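Plasmid stabilization system (Mesorhizobium opportunistum, PDB 5CEG) probably acts as the ParE-type toxin of a type II toxin-antitoxin pair. Local coordinates at residues S74-V79 with D92-P97. Numbering follows the deposited sequence.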
loop_
_atom_site.group_PDB
_atom_site.type_symbol
_atom_site.label_atom_id
_atom_site.label_comp_id
_atom_site.label_asym_id
_atom_site.label_seq_id
_atom_site.Cartn_x
_atom_site.Cartn_y
_atom_site.Cartn_z
ATOM N N SER B 74 -30.593 -1.746 -1.277
ATOM C CA SER B 74 -31.139 -0.761 -0.340
ATOM C C SER B 74 -30.118 -0.232 0.654
ATOM O O SER B 74 -30.456 0.573 1.525
ATOM C CB SER B 74 -32.296 -1.375 0.445
ATOM O OG SER B 74 -31.840 -2.456 1.244
ATOM N N ALA B 75 -28.879 -0.705 0.556
ATOM C CA ALA B 75 -27.896 -0.361 1.583
ATOM C C ALA B 75 -27.518 1.112 1.567
ATOM O O ALA B 75 -27.407 1.737 0.507
ATOM C CB ALA B 75 -26.626 -1.219 1.431
ATOM N N ARG B 76 -27.307 1.643 2.766
ATOM C CA ARG B 76 -26.832 2.999 2.979
ATOM C C ARG B 76 -25.692 2.940 3.979
ATOM O O ARG B 76 -25.646 2.063 4.841
ATOM C CB ARG B 76 -27.945 3.911 3.507
ATOM C CG ARG B 76 -29.016 4.257 2.492
ATOM C CD ARG B 76 -30.152 5.026 3.168
ATOM N NE ARG B 76 -31.210 5.398 2.226
ATOM C CZ ARG B 76 -31.209 6.514 1.501
ATOM N NH1 ARG B 76 -30.208 7.391 1.596
ATOM N NH2 ARG B 76 -32.219 6.763 0.683
ATOM N N MET B 77 -24.773 3.889 3.879
ATOM C CA MET B 77 -23.621 3.905 4.770
ATOM C C MET B 77 -23.549 5.243 5.483
ATOM O O MET B 77 -23.664 6.294 4.847
ATOM C CB MET B 77 -22.344 3.638 3.964
ATOM C CG MET B 77 -21.079 3.886 4.704
ATOM S SD MET B 77 -19.652 3.560 3.647
ATOM C CE MET B 77 -19.919 1.849 3.201
ATOM N N LEU B 78 -23.405 5.204 6.804
ATOM C CA LEU B 78 -23.212 6.414 7.588
ATOM C C LEU B 78 -21.940 6.227 8.401
ATOM O O LEU B 78 -21.793 5.235 9.107
ATOM C CB LEU B 78 -24.439 6.678 8.480
ATOM C CG LEU B 78 -24.546 8.021 9.201
ATOM C CD1 LEU B 78 -24.521 9.196 8.229
ATOM C CD2 LEU B 78 -25.806 8.045 10.054
ATOM N N VAL B 79 -20.997 7.159 8.276
ATOM C CA VAL B 79 -19.710 7.009 8.945
ATOM C C VAL B 79 -19.718 7.658 10.332
ATOM O O VAL B 79 -20.253 8.753 10.524
ATOM C CB VAL B 79 -18.560 7.607 8.078
ATOM C CG1 VAL B 79 -17.219 7.555 8.815
ATOM C CG2 VAL B 79 -18.452 6.863 6.762
ATOM N N ASP B 92 -37.800 1.514 1.075
ATOM C CA ASP B 92 -36.546 1.957 0.486
ATOM C C ASP B 92 -36.825 2.986 -0.612
ATOM O O ASP B 92 -36.658 2.707 -1.797
ATOM C CB ASP B 92 -35.777 0.762 -0.089
ATOM C CG ASP B 92 -34.459 1.166 -0.723
ATOM O OD1 ASP B 92 -33.780 2.026 -0.146
ATOM O OD2 ASP B 92 -34.116 0.640 -1.800
ATOM N N THR B 93 -37.266 4.171 -0.213
ATOM C CA THR B 93 -37.620 5.228 -1.162
ATOM C C THR B 93 -36.728 6.446 -0.963
ATOM O O THR B 93 -36.108 6.594 0.086
ATOM C CB THR B 93 -39.082 5.648 -0.999
ATOM O OG1 THR B 93 -39.319 5.970 0.379
ATOM C CG2 THR B 93 -40.015 4.519 -1.414
ATOM N N ASP B 94 -36.663 7.319 -1.964
ATOM C CA ASP B 94 -35.842 8.518 -1.863
ATOM C C ASP B 94 -36.608 9.672 -1.237
ATOM O O ASP B 94 -36.019 10.662 -0.811
ATOM C CB ASP B 94 -35.320 8.929 -3.237
ATOM C CG ASP B 94 -34.227 8.017 -3.733
ATOM O OD1 ASP B 94 -33.539 7.411 -2.886
ATOM O OD2 ASP B 94 -34.053 7.908 -4.964
ATOM N N ASP B 95 -37.929 9.543 -1.196
ATOM C CA ASP B 95 -38.773 10.555 -0.586
ATOM C C ASP B 95 -40.059 9.919 -0.091
ATOM O O ASP B 95 -40.472 8.868 -0.576
ATOM C CB ASP B 95 -39.080 11.681 -1.575
ATOM C CG ASP B 95 -39.668 11.171 -2.869
ATOM O OD1 ASP B 95 -38.936 11.133 -3.881
ATOM O OD2 ASP B 95 -40.862 10.803 -2.874
ATOM N N GLY B 96 -40.690 10.560 0.881
ATOM C CA GLY B 96 -41.919 10.033 1.435
ATOM C C GLY B 96 -41.683 9.481 2.821
ATOM O O GLY B 96 -40.545 9.444 3.292
ATOM N N PRO B 97 -42.761 9.047 3.480
ATOM C CA PRO B 97 -42.715 8.560 4.859
ATOM C C PRO B 97 -41.829 7.331 5.012
ATOM O O PRO B 97 -41.873 6.432 4.178
ATOM C CB PRO B 97 -44.177 8.207 5.159
ATOM C CG PRO B 97 -44.973 8.942 4.136
ATOM C CD PRO B 97 -44.119 8.981 2.919
HETATM O O HOH W 1 -32.407 2.421 2.333
HETATM O O HOH W 2 -34.121 4.950 1.347
HETATM O O HOH W 3 -31.877 9.215 -0.757
#
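R76 faces D92, T93 and D94 across a thin layer of water: this is a solvent-bridged, polar surface contact in a RelE/ParE-type toxin fold, joining the segment that leads into strand 76-80 to the loop that links antiparallel strands 83-90 and 100-108. Arginine suits the place because its long chain, extended from CG to NE (chi2 173°, chi3 179°), carries a flat guanidinium with five N-H donors out to the loop. Direct charge pairing is loose, a long salt bridge from R76 NH2 to D94 OD1 at 3.9 Å with the guanidinium and carboxylate planes nearly perpendicular. Water does the closer work. One water accepts from R76 NH2 at 2.7 Å, in the guanidinium plane, and lies beside T93 O, which R63 also bonds; a second in-plane water links the same NH2 to D94 OD1. NH1 turns instead to the carbonyl of G65, which helps fix the rotation of the group. The two aspartates also serve R67, whose guanidinium lies close to that of R76, so their carboxylates probably offset the gathered positive charge. At S74, the contact with D92 is made by carbon: S74 CB lies 3.5 Å from D92 OD2, while the serine hydroxyl bonds to E88. Serine's short side chain suits this close approach, and with CG of D92 trans to its own N (chi1 180°) the carboxylate is carried up to S74 CB. A third water ties these residues together, accepting from R76 NE at 3.2 Å and lying within hydrogen-bonding distance of S74 O at 2.8 Å and D92 OD1 at 2.9 Å.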